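Local coordinates for protein copper-containing nitrite reductase (Hyphomicrobium denitrificans 1NES1, PDB 6TFO) that probably reduces nitrite to nitric oxide with electrons from cytochrome c, using copper centres in a homotrimeric enzyme with a tethered extra cupredoxin domain, at residues G205-L210 and T250-V255; F105-V110 and L131-G136; L210-A215 and T239-G244. All blocks are in the same frame, centred on the assembly; numbering follows the deposited sequence.

Contact 1. Residues G205-L210 and T250-V255; sequences GDTVEL and TFKALV
V208 and F251 are the central rung of an antiparallel beta ladder in a cupredoxin-like sandwich, where strand 207-214 pairs with strand 246-252, the outermost strand of its sheet within this chain. They form a hydrogen-bonded pair: V208 N donates to F251 O at 2.7 Å and F251 N to V208 O at 2.8 Å. T207 with K252 and E209 with T250 flank them as non-hydrogen-bonded pairs.

The side chains of V208 and F251 lie on the sandwich-core side, alongside each other and pointing the same way. F251 has CG between its backbone N and carbonyl carbon (chi1 73°), which turns a ring face onto V208 CB, 3.9 Å from the ring centroid in a CH-pi contact. V208 CG1 presses on the ring's rim, 3.2 Å from F251 CE1. Beyond them, I169 and V202 touch V208, and the ring of F226 meets that of F251; branched and aromatic residues suit this buried, apolar layer.

On the other side, polar residues face the second subunit or solvent. T250 sets its methyl CG2 3.5 Å from E209 CA, while its OG1 bonds to G446 O of the second subunit, whose strand continues the sheet.

At the ladder's end, the carboxylate of D206 forms a salt bridge with R162, and D206 O accepts a hydrogen bond from A253 N. A253 centres an inverse gamma turn, and its small side chain fits against V202. G205, whose positive phi suits a residue without a side chain, closes the end: its N donates to A253 O at 2.8 Å.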
ATOM      1  N   GLY C 205      49.294  35.161 -17.411  1.00 54.08           N
ATOM      2  CA  GLY C 205      49.784  35.749 -18.674  1.00 54.91           C
ATOM      3  C   GLY C 205      49.893  34.731 -19.795  1.00 54.61           C
ATOM      4  O   GLY C 205      49.824  35.161 -20.959  1.00 67.46           O
ATOM      5  N   ASP C 206      50.035  33.438 -19.485  1.00 54.53           N
ATOM      6  CA  ASP C 206      50.094  32.360 -20.506  1.00 52.15           C
ATOM      7  C   ASP C 206      48.871  32.436 -21.432  1.00 55.32           C
ATOM      8  O   ASP C 206      47.791  32.873 -20.982  1.00 48.20           O
ATOM      9  CB  ASP C 206      50.189  30.972 -19.877  1.00 48.04           C
ATOM     10  CG  ASP C 206      51.577  30.619 -19.388  1.00 48.28           C
ATOM     11  OD1 ASP C 206      52.491  31.364 -19.715  1.00 54.44           O
ATOM     12  OD2 ASP C 206      51.724  29.595 -18.686  1.00 48.09           O
ATOM     13  N   THR C 207      49.065  32.055 -22.696  1.00 59.41           N
ATOM     14  CA  THR C 207      47.988  31.819 -23.691  1.00 64.03           C
ATOM     15  C   THR C 207      47.786  30.299 -23.796  1.00 60.61           C
ATOM     16  O   THR C 207      48.759  29.590 -24.134  1.00 62.97           O
ATOM     17  CB  THR C 207      48.321  32.537 -25.009  1.00 65.36           C
ATOM     18  OG1 THR C 207      48.062  33.922 -24.782  1.00 60.14           O
ATOM     19  CG2 THR C 207      47.495  32.079 -26.192  1.00 67.32           C
ATOM     20  N   VAL C 208      46.588  29.817 -23.458  1.00 62.66           N
ATOM     21  CA  VAL C 208      46.241  28.362 -23.426  1.00 58.25           C
ATOM     22  C   VAL C 208      45.554  28.021 -24.749  1.00 57.87           C
ATOM     23  O   VAL C 208      44.524  28.683 -25.082  1.00 56.24           O
ATOM     24  CB  VAL C 208      45.374  27.996 -22.204  1.00 55.21           C
ATOM     25  CG1 VAL C 208      44.848  26.575 -22.286  1.00 53.87           C
ATOM     26  CG2 VAL C 208      46.126  28.209 -20.890  1.00 52.42           C
ATOM     27  N   GLU C 209      46.174  27.106 -25.501  1.00 55.96           N
ATOM     28  CA  GLU C 209      45.646  26.498 -26.747  1.00 58.09           C
ATOM     29  C   GLU C 209      45.064  25.142 -26.358  1.00 57.59           C
ATOM     30  O   GLU C 209      45.839  24.158 -26.244  1.00 60.31           O
ATOM     31  CB  GLU C 209      46.743  26.345 -27.800  1.00 58.53           C
ATOM     32  CG  GLU C 209      46.297  25.655 -29.076  1.00 60.26           C
ATOM     33  CD  GLU C 209      47.450  25.338 -30.012  1.00 62.72           C
ATOM     34  OE1 GLU C 209      47.510  24.217 -30.542  1.00 60.59           O
ATOM     35  OE2 GLU C 209      48.311  26.212 -30.184  1.00 77.52           O
ATOM     36  N   LEU C 210      43.758  25.117 -26.095  1.00 57.58           N
ATOM     37  CA  LEU C 210      43.063  23.910 -25.589  1.00 60.19           C
ATOM     38  C   LEU C 210      42.472  23.127 -26.751  1.00 57.34           C
ATOM     39  O   LEU C 210      41.640  23.700 -27.484  1.00 49.73           O
ATOM     40  CB  LEU C 210      41.945  24.276 -24.624  1.00 59.11           C
ATOM     41  CG  LEU C 210      41.312  23.028 -24.023  1.00 63.01           C
ATOM     42  CD1 LEU C 210      41.975  22.670 -22.700  1.00 61.07           C
ATOM     43  CD2 LEU C 210      39.821  23.219 -23.881  1.00 66.19           C
ATOM     44  N   THR C 250      41.417  28.951 -27.802  1.00 55.68           N
ATOM     45  CA  THR C 250      42.553  29.649 -27.146  1.00 55.24           C
ATOM     46  C   THR C 250      41.975  30.639 -26.137  1.00 54.16           C
ATOM     47  O   THR C 250      40.946  31.278 -26.456  1.00 53.64           O
ATOM     48  CB  THR C 250      43.490  30.296 -28.166  1.00 57.18           C
ATOM     49  OG1 THR C 250      42.878  30.246 -29.453  1.00 62.57           O
ATOM     50  CG2 THR C 250      44.808  29.567 -28.250  1.00 64.10           C
ATOM     51  N   PHE C 251      42.583  30.733 -24.959  1.00 51.87           N
ATOM     52  CA  PHE C 251      42.185  31.735 -23.931  1.00 57.59           C
ATOM     53  C   PHE C 251      43.422  32.145 -23.120  1.00 57.68           C
ATOM     54  O   PHE C 251      44.360  31.325 -22.969  1.00 56.76           O
ATOM     55  CB  PHE C 251      41.031  31.182 -23.082  1.00 55.73           C
ATOM     56  CG  PHE C 251      41.421  30.092 -22.113  1.00 54.61           C
ATOM     57  CD1 PHE C 251      41.541  28.775 -22.527  1.00 57.62           C
ATOM     58  CD2 PHE C 251      41.699  30.388 -20.789  1.00 54.64           C
ATOM     59  CE1 PHE C 251      41.906  27.774 -21.638  1.00 55.98           C
ATOM     60  CE2 PHE C 251      42.078  29.392 -19.904  1.00 53.22           C
ATOM     61  CZ  PHE C 251      42.166  28.080 -20.324  1.00 57.04           C
ATOM     62  N   LYS C 252      43.439  33.391 -22.642  1.00 61.40           N
ATOM     63  CA  LYS C 252      44.544  33.951 -21.819  1.00 64.70           C
ATOM     64  C   LYS C 252      44.210  33.697 -20.350  1.00 58.57           C
ATOM     65  O   LYS C 252      43.087  33.995 -19.952  1.00 53.36           O
ATOM     66  CB  LYS C 252      44.777  35.442 -22.118  1.00 73.65           C
ATOM     67  CG  LYS C 252      46.077  35.770 -22.850  1.00 78.84           C
ATOM     68  CD  LYS C 252      45.920  36.737 -24.023  1.00 84.07           C
ATOM     69  CE  LYS C 252      45.552  38.153 -23.622  1.00 90.21           C
ATOM     70  NZ  LYS C 252      46.733  39.058 -23.598  1.00 96.03           N
ATOM     71  N   ALA C 253      45.155  33.118 -19.612  1.00 56.94           N
ATOM     72  CA  ALA C 253      45.100  32.961 -18.146  1.00 59.28           C
ATOM     73  C   ALA C 253      45.366  34.329 -17.497  1.00 61.62           C
ATOM     74  O   ALA C 253      46.519  34.615 -17.176  1.00 67.98           O
ATOM     75  CB  ALA C 253      46.087  31.901 -17.705  1.00 55.59           C
ATOM     76  N   LEU C 254      44.321  35.143 -17.336  1.00 60.98           N
ATOM     77  CA  LEU C 254      44.419  36.551 -16.876  1.00 60.27           C
ATOM     78  C   LEU C 254      44.593  36.623 -15.361  1.00 61.83           C
ATOM     79  O   LEU C 254      45.046  37.669 -14.892  1.00 68.11           O
ATOM     80  CB  LEU C 254      43.151  37.316 -17.265  1.00 63.98           C
ATOM     81  CG  LEU C 254      42.898  37.466 -18.761  1.00 65.90           C
ATOM     82  CD1 LEU C 254      41.594  38.210 -19.024  1.00 64.67           C
ATOM     83  CD2 LEU C 254      44.066  38.166 -19.451  1.00 69.19           C
ATOM     84  N   VAL C 255      44.183  35.608 -14.608  1.00 58.05           N
ATOM     85  CA  VAL C 255      44.079  35.748 -13.125  1.00 53.02           C
ATOM     86  C   VAL C 255      44.706  34.542 -12.456  1.00 54.07           C
ATOM     87  O   VAL C 255      44.387  33.416 -12.802  1.00 55.51           O
ATOM     88  CB  VAL C 255      42.626  35.916 -12.672  1.00 50.27           C
ATOM     89  CG1 VAL C 255      42.558  36.140 -11.172  1.00 49.55           C
ATOM     90  CG2 VAL C 255      41.929  37.030 -13.448  1.00 49.21           C
TER

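Contact 2. Residues F105-V110 and L131-G136; sequences FIASKV and LQVVPG
F105 and L131 meet tip to tip across the inside of a beta sandwich, where the chain leaves strand 100-106 of one sheet and crosses to the other, which contains strand 128-134. F105 CZ touches L131 CD2 at 3.7 Å, the methyl approaching the ring obliquely. With CG anti to the backbone N (chi1 178°), L131 extends toward the ring; Y87 touches both residues, its ring meeting that of F105, and large apolar side chains such as F105 and L131 suit this buried layer.

A107 is the centre of an inverse gamma turn that bends the chain over V133. Its CB lies 3.9 Å from V133 CG1, and its O also faces that methyl; the methyl-sized side chain lets the turn sit close to the core, against V62 and V68. K109 contributes backbone here: its O rests on V133, 3.2 Å from CG1, while its N bonds to the hydroxyl of Y87. The CB of K109 points away from the 131-136 segment, and a lysine suits so exposed a position.

V110 then comes level with V133, the CA atoms 4.6 Å apart, and its CA makes a CA-H...O contact with V133 O at 3.3 Å. Its branches divide the work: CG1 leans on V133 O, while CG2 meets P135 N at 3.7 Å and CD at 4.0 Å, the two side chains crossing at about a right angle. An alanine here would probably open a gap beside P135 and the V133 carbonyl, taking away the apolar cover that both methyls provide.

The segments are joined by van der Waals contact and this CA-H...O approach, without conventional hydrogen bonds. Such an arch, linking two sheets over an apolar interior, belongs to the Greek-key sandwich of the cupredoxin fold, here in the domain whose copper is held by H80, C117, H122 and M127.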
ATOM      1  N   PHE C 105      34.278  -2.625  18.180  1.00 43.47           N
ATOM      2  CA  PHE C 105      35.272  -3.377  18.968  1.00 44.60           C
ATOM      3  C   PHE C 105      36.361  -3.798  17.987  1.00 44.73           C
ATOM      4  O   PHE C 105      36.110  -3.721  16.754  1.00 45.25           O
ATOM      5  CB  PHE C 105      34.606  -4.571  19.663  1.00 50.22           C
ATOM      6  CG  PHE C 105      34.013  -5.595  18.722  1.00 47.49           C
ATOM      7  CD1 PHE C 105      32.709  -5.473  18.268  1.00 47.25           C
ATOM      8  CD2 PHE C 105      34.759  -6.688  18.299  1.00 49.54           C
ATOM      9  CE1 PHE C 105      32.176  -6.406  17.391  1.00 51.86           C
ATOM     10  CE2 PHE C 105      34.230  -7.624  17.420  1.00 48.13           C
ATOM     11  CZ  PHE C 105      32.939  -7.480  16.965  1.00 51.28           C
ATOM     12  N   ILE C 106      37.504  -4.217  18.525  1.00 44.28           N
ATOM     13  CA  ILE C 106      38.640  -4.753  17.732  1.00 48.54           C
ATOM     14  C   ILE C 106      38.538  -6.271  17.752  1.00 46.61           C
ATOM     15  O   ILE C 106      38.532  -6.824  18.854  1.00 44.53           O
ATOM     16  CB  ILE C 106      39.987  -4.254  18.293  1.00 49.76           C
ATOM     17  CG1 ILE C 106      40.020  -2.724  18.408  1.00 42.96           C
ATOM     18  CG2 ILE C 106      41.128  -4.788  17.440  1.00 54.42           C
ATOM     19  CD1 ILE C 106      41.397  -2.143  18.589  1.00 43.81           C
ATOM     20  N   ALA C 107      38.490  -6.896  16.576  1.00 47.46           N
ATOM     21  CA  ALA C 107      38.435  -8.366  16.421  1.00 53.78           C
ATOM     22  C   ALA C 107      39.822  -8.952  16.728  1.00 52.09           C
ATOM     23  O   ALA C 107      40.496  -9.423  15.796  1.00 54.01           O
ATOM     24  CB  ALA C 107      37.943  -8.715  15.034  1.00 56.16           C
ATOM     25  N   SER C 108      40.218  -8.912  18.001  1.00 51.23           N
ATOM     26  CA  SER C 108      41.571  -9.252  18.501  1.00 54.50           C
ATOM     27  C   SER C 108      41.769 -10.763  18.640  1.00 62.10           C
ATOM     28  O   SER C 108      42.932 -11.196  18.588  1.00 64.26           O
ATOM     29  CB  SER C 108      41.845  -8.546  19.789  1.00 53.37           C
ATOM     30  OG  SER C 108      40.733  -8.615  20.656  1.00 55.90           O
ATOM     31  N   LYS C 109      40.692 -11.537  18.817  1.00 74.66           N
ATOM     32  CA  LYS C 109      40.751 -13.014  19.030  1.00 74.50           C
ATOM     33  C   LYS C 109      40.138 -13.745  17.826  1.00 70.75           C
ATOM     34  O   LYS C 109      38.955 -13.476  17.512  1.00 65.97           O
ATOM     35  CB  LYS C 109      40.056 -13.402  20.339  1.00 80.10           C
ATOM     36  CG  LYS C 109      41.008 -13.871  21.434  1.00 89.10           C
ATOM     37  CD  LYS C 109      41.558 -15.281  21.203  1.00 93.01           C
ATOM     38  CE  LYS C 109      40.580 -16.380  21.558  1.00 91.51           C
ATOM     39  NZ  LYS C 109      40.285 -16.380  23.010  1.00 91.86           N
ATOM     40  N   VAL C 110      40.917 -14.633  17.191  1.00 62.34           N
ATOM     41  CA  VAL C 110      40.471 -15.556  16.106  1.00 61.58           C
ATOM     42  C   VAL C 110      39.469 -16.547  16.701  1.00 58.93           C
ATOM     43  O   VAL C 110      39.594 -16.865  17.908  1.00 61.62           O
ATOM     44  CB  VAL C 110      41.655 -16.301  15.447  1.00 61.81           C
ATOM     45  CG1 VAL C 110      41.236 -17.593  14.761  1.00 62.92           C
ATOM     46  CG2 VAL C 110      42.386 -15.439  14.440  1.00 64.18           C
ATOM     47  N   LEU C 131      29.786 -14.428  14.658  1.00 53.95           N
ATOM     48  CA  LEU C 131      30.948 -13.621  14.221  1.00 52.75           C
ATOM     49  C   LEU C 131      32.102 -14.585  13.969  1.00 52.07           C
ATOM     50  O   LEU C 131      32.475 -15.291  14.910  1.00 49.47           O
ATOM     51  CB  LEU C 131      31.291 -12.635  15.337  1.00 53.10           C
ATOM     52  CG  LEU C 131      32.509 -11.752  15.086  1.00 58.07           C
ATOM     53  CD1 LEU C 131      32.203 -10.685  14.035  1.00 56.52           C
ATOM     54  CD2 LEU C 131      32.977 -11.102  16.386  1.00 52.90           C
ATOM     55  N   GLN C 132      32.633 -14.644  12.750  1.00 60.12           N
ATOM     56  CA  GLN C 132      33.852 -15.452  12.476  1.00 62.05           C
ATOM     57  C   GLN C 132      35.041 -14.520  12.272  1.00 57.91           C
ATOM     58  O   GLN C 132      35.033 -13.767  11.270  1.00 56.59           O
ATOM     59  CB  GLN C 132      33.717 -16.387  11.279  1.00 60.88           C
ATOM     60  CG  GLN C 132      34.408 -17.707  11.579  1.00 66.70           C
ATOM     61  CD  GLN C 132      34.747 -18.528  10.367  1.00 69.14           C
ATOM     62  OE1 GLN C 132      34.304 -18.250   9.250  1.00 67.38           O
ATOM     63  NE2 GLN C 132      35.548 -19.554  10.611  1.00 70.30           N
ATOM     64  N   VAL C 133      36.002 -14.598  13.197  1.00 58.63           N
ATOM     65  CA  VAL C 133      37.305 -13.875  13.161  1.00 55.54           C
ATOM     66  C   VAL C 133      38.377 -14.843  12.641  1.00 57.09           C
ATOM     67  O   VAL C 133      38.714 -15.810  13.350  1.00 49.53           O
ATOM     68  CB  VAL C 133      37.657 -13.316  14.547  1.00 59.89           C
ATOM     69  CG1 VAL C 133      38.888 -12.436  14.488  1.00 58.76           C
ATOM     70  CG2 VAL C 133      36.486 -12.565  15.168  1.00 64.24           C
ATOM     71  N   VAL C 134      38.879 -14.566  11.438  1.00 57.32           N
ATOM     72  CA  VAL C 134      39.773 -15.436  10.627  1.00 59.09           C
ATOM     73  C   VAL C 134      41.179 -14.859  10.685  1.00 65.97           C
ATOM     74  O   VAL C 134      41.354 -13.640  10.675  1.00 64.25           O
ATOM     75  CB  VAL C 134      39.242 -15.505   9.187  1.00 64.77           C
ATOM     76  CG1 VAL C 134      40.340 -15.670   8.151  1.00 72.07           C
ATOM     77  CG2 VAL C 134      38.188 -16.593   9.054  1.00 70.86           C
ATOM     78  N   PRO C 135      42.236 -15.699  10.753  1.00 74.59           N
ATOM     79  CA  PRO C 135      43.603 -15.187  10.780  1.00 71.33           C
ATOM     80  C   PRO C 135      43.957 -14.578   9.415  1.00 66.16           C
ATOM     81  O   PRO C 135      43.296 -14.885   8.426  1.00 67.68           O
ATOM     82  CB  PRO C 135      44.445 -16.423  11.123  1.00 72.71           C
ATOM     83  CG  PRO C 135      43.636 -17.574  10.574  1.00 75.02           C
ATOM     84  CD  PRO C 135      42.191 -17.168  10.813  1.00 82.34           C
ATOM     85  N   GLY C 136      44.965 -13.705   9.407  1.00 63.05           N
ATOM     86  CA  GLY C 136      45.531 -13.134   8.177  1.00 64.54           C
ATOM     87  C   GLY C 136      44.734 -11.951   7.664  1.00 66.74           C
ATOM     88  O   GLY C 136      43.624 -11.715   8.161  1.00 69.64           O
TER

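Contact 3. Residues L210-A215 and T239-G244; sequences LHLKNA and TQTDPG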
ATOM      1  N   LEU C 210      43.758  25.117 -26.095  1.00 57.58           N
ATOM      2  CA  LEU C 210      43.063  23.910 -25.589  1.00 60.19           C
ATOM      3  C   LEU C 210      42.472  23.127 -26.751  1.00 57.34           C
ATOM      4  O   LEU C 210      41.640  23.700 -27.484  1.00 49.73           O
ATOM      5  CB  LEU C 210      41.945  24.276 -24.624  1.00 59.11           C
ATOM      6  CG  LEU C 210      41.312  23.028 -24.023  1.00 63.01           C
ATOM      7  CD1 LEU C 210      41.975  22.670 -22.700  1.00 61.07           C
ATOM      8  CD2 LEU C 210      39.821  23.219 -23.881  1.00 66.19           C
ATOM      9  N   HIS C 211      42.879  21.865 -26.863  1.00 55.60           N
ATOM     10  CA  HIS C 211      42.279  20.860 -27.772  1.00 58.78           C
ATOM     11  C   HIS C 211      41.408  19.917 -26.935  1.00 60.10           C
ATOM     12  O   HIS C 211      41.975  19.252 -26.034  1.00 65.98           O
ATOM     13  CB  HIS C 211      43.392  20.124 -28.514  1.00 58.95           C
ATOM     14  CG  HIS C 211      44.075  20.964 -29.537  1.00 63.85           C
ATOM     15  ND1 HIS C 211      43.915  20.748 -30.897  1.00 67.56           N
ATOM     16  CD2 HIS C 211      44.899  22.025 -29.416  1.00 62.12           C
ATOM     17  CE1 HIS C 211      44.626  21.634 -31.565  1.00 62.60           C
ATOM     18  NE2 HIS C 211      45.241  22.426 -30.679  1.00 59.78           N
ATOM     19  N   LEU C 212      40.091  19.892 -27.174  1.00 60.08           N
ATOM     20  CA  LEU C 212      39.176  18.879 -26.572  1.00 58.88           C
ATOM     21  C   LEU C 212      38.764  17.856 -27.641  1.00 57.41           C
ATOM     22  O   LEU C 212      38.000  18.239 -28.560  1.00 55.91           O
ATOM     23  CB  LEU C 212      37.967  19.575 -25.942  1.00 57.23           C
ATOM     24  CG  LEU C 212      37.251  18.752 -24.869  1.00 60.79           C
ATOM     25  CD1 LEU C 212      36.547  19.655 -23.866  1.00 62.09           C
ATOM     26  CD2 LEU C 212      36.253  17.786 -25.498  1.00 63.55           C
ATOM     27  N   LYS C 213      39.274  16.617 -27.518  1.00 53.92           N
ATOM     28  CA  LYS C 213      38.897  15.422 -28.323  1.00 51.74           C
ATOM     29  C   LYS C 213      37.832  14.625 -27.555  1.00 54.25           C
ATOM     30  O   LYS C 213      38.168  14.147 -26.468  1.00 59.13           O
ATOM     31  CB  LYS C 213      40.122  14.539 -28.597  1.00 47.07           C
ATOM     32  N   ASN C 214      36.595  14.514 -28.072  1.00 53.53           N
ATOM     33  CA  ASN C 214      35.523  13.619 -27.540  1.00 47.82           C
ATOM     34  C   ASN C 214      35.666  12.245 -28.199  1.00 46.60           C
ATOM     35  O   ASN C 214      35.546  12.178 -29.428  1.00 43.03           O
ATOM     36  CB  ASN C 214      34.116  14.194 -27.754  1.00 47.28           C
ATOM     37  CG  ASN C 214      33.026  13.489 -26.968  1.00 47.13           C
ATOM     38  OD1 ASN C 214      33.300  12.581 -26.176  1.00 43.99           O
ATOM     39  ND2 ASN C 214      31.787  13.892 -27.196  1.00 41.09           N
ATOM     40  N   ALA C 215      35.944  11.203 -27.407  1.00 45.51           N
ATOM     41  CA  ALA C 215      36.185   9.829 -27.900  1.00 45.33           C
ATOM     42  C   ALA C 215      35.031   9.409 -28.819  1.00 50.12           C
ATOM     43  O   ALA C 215      33.889   9.909 -28.606  1.00 51.47           O
ATOM     44  CB  ALA C 215      36.356   8.868 -26.756  1.00 44.91           C
ATOM     45  N   THR C 239      33.590  24.686 -26.949  1.00 59.55           N
ATOM     46  CA  THR C 239      34.123  23.300 -26.759  1.00 58.51           C
ATOM     47  C   THR C 239      33.009  22.241 -26.721  1.00 51.59           C
ATOM     48  O   THR C 239      33.315  21.093 -26.323  1.00 51.10           O
ATOM     49  CB  THR C 239      35.026  23.200 -25.516  1.00 59.92           C
ATOM     50  OG1 THR C 239      34.350  23.697 -24.357  1.00 50.57           O
ATOM     51  CG2 THR C 239      36.322  23.957 -25.712  1.00 67.13           C
ATOM     52  N   GLN C 240      31.782  22.573 -27.130  1.00 53.62           N
ATOM     53  CA  GLN C 240      30.686  21.572 -27.276  1.00 47.31           C
ATOM     54  C   GLN C 240      31.114  20.650 -28.417  1.00 45.44           C
ATOM     55  O   GLN C 240      31.018  21.072 -29.579  1.00 50.56           O
ATOM     56  CB  GLN C 240      29.332  22.233 -27.532  1.00 42.46           C
ATOM     57  CG  GLN C 240      28.838  23.103 -26.382  1.00 46.93           C
ATOM     58  CD  GLN C 240      28.496  22.352 -25.117  1.00 49.24           C
ATOM     59  OE1 GLN C 240      27.796  21.345 -25.142  1.00 54.64           O
ATOM     60  NE2 GLN C 240      28.966  22.863 -23.986  1.00 50.54           N
ATOM     61  N   THR C 241      31.624  19.468 -28.088  1.00 46.31           N
ATOM     62  CA  THR C 241      32.326  18.559 -29.033  1.00 50.19           C
ATOM     63  C   THR C 241      31.497  17.282 -29.253  1.00 55.73           C
ATOM     64  O   THR C 241      31.267  16.531 -28.258  1.00 48.85           O
ATOM     65  CB  THR C 241      33.713  18.198 -28.492  1.00 52.05           C
ATOM     66  OG1 THR C 241      34.353  19.402 -28.067  1.00 48.53           O
ATOM     67  CG2 THR C 241      34.556  17.458 -29.506  1.00 52.74           C
ATOM     68  N   ASP C 242      31.077  17.027 -30.502  1.00 48.60           N
ATOM     69  CA  ASP C 242      30.356  15.779 -30.866  1.00 47.40           C
ATOM     70  C   ASP C 242      31.309  14.610 -30.648  1.00 49.39           C
ATOM     71  O   ASP C 242      32.522  14.796 -30.634  1.00 40.38           O
ATOM     72  CB  ASP C 242      29.845  15.817 -32.304  1.00 47.67           C
ATOM     73  CG  ASP C 242      28.684  16.777 -32.500  1.00 54.31           C
ATOM     74  OD1 ASP C 242      28.009  17.130 -31.497  1.00 54.48           O
ATOM     75  OD2 ASP C 242      28.468  17.176 -33.655  1.00 64.65           O
ATOM     76  N   PRO C 243      30.793  13.384 -30.411  1.00 46.46           N
ATOM     77  CA  PRO C 243      31.641  12.195 -30.354  1.00 48.82           C
ATOM     78  C   PRO C 243      32.486  11.988 -31.620  1.00 49.49           C
ATOM     79  O   PRO C 243      32.012  12.230 -32.706  1.00 47.76           O
ATOM     80  CB  PRO C 243      30.629  11.052 -30.184  1.00 48.87           C
ATOM     81  CG  PRO C 243      29.455  11.706 -29.485  1.00 47.85           C
ATOM     82  CD  PRO C 243      29.387  13.096 -30.096  1.00 44.68           C
ATOM     83  N   GLY C 244      33.735  11.555 -31.436  1.00 54.80           N
ATOM     84  CA  GLY C 244      34.712  11.367 -32.524  1.00 53.77           C
ATOM     85  C   GLY C 244      35.244  12.686 -33.081  1.00 54.70           C
ATOM     86  O   GLY C 244      36.117  12.604 -33.954  1.00 57.02           O
TER
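N214 reaches from the end of strand 207-214 to the loop 239-244, its ND2 donating to T241 O at 2.9 Å. CG stands anti to the backbone N (chi1 -167°), which carries the amide across to the loop; the bond is bent, the donor tilted 33° from the carbonyl plane. The same ND2 also bonds to M220 O, while OD1 is gripped by the hydroxyls of T173 and S218, so both ends of the buried amide are held and its rotation is fixed. An asparagine suits the place because it donates and accepts at once.

T241 turns OG1 back to donate to T239 O at 2.6 Å, from above that carbonyl's plane, and OG1 pairs also with T247. Its CG2 is thereby set 3.7 Å from N214 CB. L212 lays CD2 on T241, 3.6 Å from OG1. T239 tucks OG1 between its backbone N and carbonyl carbon (chi1 53°), where it is hydrogen-bonded to A235 O, and this turns CG2 to L210 CD2 at 4.0 Å.

G244, with a positive phi that a glycine adopts readily, gives its N to N214 O and A215 O in two weak bonds. N214 also touches H222, a ligand of the type 1 copper, so its web of bonds is consistent with a second-shell role in positioning that histidine and the nearby loop.

Contacts 1 and 3 lie along the same strand, 207-214, and share L210; contact 1 joins it to its neighbour 246-252 by regular backbone pairing, whereas contact 3 ties its far end to the irregular loop preceding that neighbour, mainly through a side-chain amide. Contact 2 belongs to the N-terminal cupredoxin domain, its centre about 57 Å from that of contact 1. All three are partly buried with exposed residues at the margin; contacts 1 and 2 have apolar interiors, whereas contact 3 also buries an amide and threonine hydroxyls, each with hydrogen-bond partners. Contact 1 reaches a subunit interface, contact 3 lies close to a copper site, and contact 2, away from the sites, relies on apolar packing between sheets.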